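Local coordinates for hydroxyindole o-methyltransferase (Homo sapiens, PDB 4A6D), which catalyses the last step of melatonin synthesis, transferring the methyl group of S-adenosyl-L-methionine to the hydroxyl of N-acetylserotonin, and works as a homodimer, at the interface of chains A and B. Coordinates in Å, arbitrary orientation; residue numbers count along the deposited sequence, not the author numbering. Chains: chain A/B, Hydroxyindole o-methyltransferase.

The interface of chains A and B. Residues chain A 25, 72, 89, 93-94, 102, 106; chain B 8, 11-12, 15.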
ATOM      1  N   LEU A  25      -3.385  -7.239   5.417  1.00 67.63           N
ATOM      2  CA  LEU A  25      -2.918  -8.577   5.071  1.00 67.66           C
ATOM      3  C   LEU A  25      -1.647  -8.928   5.854  1.00 73.69           C
ATOM      4  O   LEU A  25      -1.587 -10.007   6.433  1.00 75.49           O
ATOM      5  CB  LEU A  25      -2.656  -8.674   3.557  1.00 65.86           C
ATOM      6  CG  LEU A  25      -2.010  -9.979   3.017  1.00 68.00           C
ATOM      7  CD1 LEU A  25      -2.903 -11.179   3.274  1.00 68.70           C
ATOM      8  CD2 LEU A  25      -1.742  -9.873   1.523  1.00 65.87           C
ATOM      9  N   LEU A  72     -10.618 -12.641   2.322  1.00 75.89           N
ATOM     10  CA  LEU A  72      -9.550 -13.441   2.909  1.00 75.58           C
ATOM     11  C   LEU A  72     -10.217 -14.332   3.964  1.00 82.75           C
ATOM     12  O   LEU A  72      -9.748 -15.439   4.211  1.00 84.60           O
ATOM     13  CB  LEU A  72      -8.426 -12.571   3.518  1.00 73.26           C
ATOM     14  CG  LEU A  72      -7.705 -11.599   2.575  1.00 73.17           C
ATOM     15  CD1 LEU A  72      -6.877 -10.588   3.353  1.00 70.35           C
ATOM     16  CD2 LEU A  72      -6.883 -12.338   1.526  1.00 72.03           C
ATOM     17  N   LEU A  89      -8.365 -19.507  -0.122  1.00 90.34           N
ATOM     18  CA  LEU A  89      -7.230 -18.591  -0.255  1.00 86.50           C
ATOM     19  C   LEU A  89      -6.324 -18.612   0.985  1.00 88.58           C
ATOM     20  O   LEU A  89      -5.129 -18.839   0.856  1.00 88.35           O
ATOM     21  CB  LEU A  89      -7.781 -17.152  -0.486  1.00 84.48           C
ATOM     22  CG  LEU A  89      -6.846 -16.124  -1.140  1.00 85.18           C
ATOM     23  CD1 LEU A  89      -7.637 -14.985  -1.746  1.00 83.29           C
ATOM     24  CD2 LEU A  89      -5.817 -15.590  -0.166  1.00 84.97           C
ATOM     25  N   TYR A  93      -2.749 -20.288   1.234  1.00 82.06           N
ATOM     26  CA  TYR A  93      -1.603 -19.373   1.142  1.00 79.02           C
ATOM     27  C   TYR A  93      -1.220 -18.630   2.383  1.00 81.04           C
ATOM     28  O   TYR A  93      -0.203 -17.940   2.366  1.00 78.15           O
ATOM     29  CB  TYR A  93      -1.803 -18.367  -0.006  1.00 78.47           C
ATOM     30  CG  TYR A  93      -2.106 -18.991  -1.350  1.00 81.77           C
ATOM     31  CD1 TYR A  93      -1.134 -19.713  -2.044  1.00 83.03           C
ATOM     32  CD2 TYR A  93      -3.359 -18.847  -1.942  1.00 83.49           C
ATOM     33  CE1 TYR A  93      -1.420 -20.325  -3.267  1.00 83.83           C
ATOM     34  CE2 TYR A  93      -3.650 -19.439  -3.173  1.00 85.45           C
ATOM     35  CZ  TYR A  93      -2.674 -20.174  -3.834  1.00 91.15           C
ATOM     36  OH  TYR A  93      -2.958 -20.753  -5.047  1.00 93.45           O
ATOM     37  N   LEU A  94      -2.041 -18.706   3.435  1.00 79.86           N
ATOM     38  CA  LEU A  94      -1.840 -17.918   4.646  1.00 79.57           C
ATOM     39  C   LEU A  94      -1.711 -18.710   5.953  1.00 88.68           C
ATOM     40  O   LEU A  94      -1.577 -18.092   7.010  1.00 89.48           O
ATOM     41  CB  LEU A  94      -2.937 -16.810   4.746  1.00 77.99           C
ATOM     42  CG  LEU A  94      -3.085 -15.881   3.523  1.00 78.95           C
ATOM     43  CD1 LEU A  94      -4.292 -14.965   3.660  1.00 78.55           C
ATOM     44  CD2 LEU A  94      -1.861 -15.029   3.337  1.00 76.56           C
ATOM     45  N   GLN A 102       2.388 -18.432   1.892  1.00 82.76           N
ATOM     46  CA  GLN A 102       3.067 -17.225   1.421  1.00 79.74           C
ATOM     47  C   GLN A 102       3.366 -16.251   2.550  1.00 85.28           C
ATOM     48  O   GLN A 102       3.904 -15.170   2.307  1.00 83.12           O
ATOM     49  CB  GLN A 102       2.325 -16.584   0.231  1.00 79.12           C
ATOM     50  CG  GLN A 102       2.229 -17.485  -1.021  1.00 72.21           C
ATOM     51  CD  GLN A 102       3.565 -17.894  -1.613  1.00 87.90           C
ATOM     52  OE1 GLN A 102       4.429 -17.060  -1.945  1.00 82.81           O
ATOM     53  NE2 GLN A 102       3.753 -19.198  -1.779  1.00 76.15           N
ATOM     54  N   LEU A 106       5.059 -12.282   2.927  1.00 70.80           N
ATOM     55  CA  LEU A 106       4.128 -11.219   3.292  1.00 69.25           C
ATOM     56  C   LEU A 106       4.635 -10.431   4.494  1.00 74.03           C
ATOM     57  O   LEU A 106       4.755  -9.213   4.401  1.00 71.72           O
ATOM     58  CB  LEU A 106       2.726 -11.776   3.503  1.00 69.51           C
ATOM     59  CG  LEU A 106       2.060 -12.356   2.260  1.00 72.61           C
ATOM     60  CD1 LEU A 106       0.688 -12.847   2.585  1.00 74.34           C
ATOM     61  CD2 LEU A 106       1.986 -11.341   1.143  1.00 70.53           C
TER
ATOM     62  N   ALA B   8      -7.256 -16.811  -6.888  1.00 82.75           N
ATOM     63  CA  ALA B   8      -7.014 -16.534  -5.463  1.00 79.35           C
ATOM     64  C   ALA B   8      -5.579 -16.067  -5.238  1.00 78.43           C
ATOM     65  O   ALA B   8      -5.339 -15.212  -4.401  1.00 76.43           O
ATOM     66  CB  ALA B   8      -7.293 -17.770  -4.628  1.00 81.44           C
ATOM     67  N   LEU B  11      -5.313 -12.527  -6.581  1.00 72.84           N
ATOM     68  CA  LEU B  11      -5.951 -11.631  -5.622  1.00 70.65           C
ATOM     69  C   LEU B  11      -5.019 -11.311  -4.433  1.00 71.78           C
ATOM     70  O   LEU B  11      -4.848 -10.145  -4.074  1.00 70.69           O
ATOM     71  CB  LEU B  11      -7.317 -12.202  -5.171  1.00 71.26           C
ATOM     72  CG  LEU B  11      -8.188 -11.273  -4.306  1.00 73.79           C
ATOM     73  CD1 LEU B  11      -8.752 -10.130  -5.126  1.00 72.89           C
ATOM     74  CD2 LEU B  11      -9.293 -12.052  -3.640  1.00 74.82           C
ATOM     75  N   LEU B  12      -4.405 -12.341  -3.860  1.00 68.66           N
ATOM     76  CA  LEU B  12      -3.433 -12.232  -2.775  1.00 69.02           C
ATOM     77  C   LEU B  12      -2.246 -11.310  -3.158  1.00 72.21           C
ATOM     78  O   LEU B  12      -1.808 -10.496  -2.332  1.00 71.66           O
ATOM     79  CB  LEU B  12      -2.923 -13.630  -2.403  1.00 70.56           C
ATOM     80  CG  LEU B  12      -1.966 -13.695  -1.220  1.00 75.41           C
ATOM     81  CD1 LEU B  12      -2.702 -13.369   0.104  1.00 76.83           C
ATOM     82  CD2 LEU B  12      -1.282 -15.029  -1.177  1.00 75.08           C
ATOM     83  N   TYR B  15      -3.264  -7.600  -3.363  1.00 64.47           N
ATOM     84  CA  TYR B  15      -3.326  -7.060  -2.012  1.00 62.80           C
ATOM     85  C   TYR B  15      -1.932  -6.822  -1.497  1.00 66.84           C
ATOM     86  O   TYR B  15      -1.658  -5.771  -0.925  1.00 67.11           O
ATOM     87  CB  TYR B  15      -4.083  -8.018  -1.066  1.00 64.35           C
ATOM     88  CG  TYR B  15      -5.569  -8.241  -1.338  1.00 65.78           C
ATOM     89  CD1 TYR B  15      -6.300  -7.352  -2.121  1.00 66.39           C
ATOM     90  CD2 TYR B  15      -6.247  -9.314  -0.770  1.00 67.47           C
ATOM     91  CE1 TYR B  15      -7.658  -7.529  -2.341  1.00 65.32           C
ATOM     92  CE2 TYR B  15      -7.601  -9.519  -1.007  1.00 69.53           C
ATOM     93  CZ  TYR B  15      -8.311  -8.609  -1.771  1.00 76.20           C
ATOM     94  OH  TYR B  15      -9.649  -8.803  -2.023  1.00 77.29           O
TER
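B:Ala8, B:Leu11, B:Leu12 and B:Tyr15 lie on successive turns of one face of helix 7-31 of chain B, all with helical phi and psi, and press against A:Leu89, A:Leu25, A:Leu72 and other residues from several elements of chain A. B:Leu12 is the knob, hiding 109 Å² of its surface. Its CG stands anti to the backbone N (chi1 -176°), and the two methyls part: CD2 reaches A:Tyr93 CB at 3.6 Å, touching the root of that side chain rather than the phenol tip, while CD1 meets A:Leu94 CD2 at 3.7 Å. A:Leu25 comes in at about a right angle, both its methyls 3.9 Å from B:Leu12 CD1, and its CD2 also reaches B:Tyr15 CB; A:Gln102 CB and A:Leu106 CD1 stand farther back. A:Leu89 lies across the helix face: CD2 is 3.8 Å from B:Leu12 CD1, whereas CD1 turns to B:Leu11 CD2 at 3.9 Å and rests on the carbonyl B:Ala8 O at 3.5 Å, and CG faces B:Ala8 CB. An alanine replacing A:Leu89 would probably open a gap beside B:Leu12 CD1 and lose the methyl contacts to B:Ala8 and B:Leu11. A:Leu72 CD2 abuts the ring of B:Tyr15 edge-on, in its plane, 3.8 Å from B:Tyr15 CD2; carbonyl B:Leu11 O sits over one face of that ring, toward its rim. No polar bond crosses this patch, so shape and apolar burial carry it. In the two-fold homodimer interface, helix 7-31 of chain B packs here against helices 7-31, 88-94 and 103-117 of chain A; the contact's centre lies about 20 Å from A:His255, the probable catalytic base.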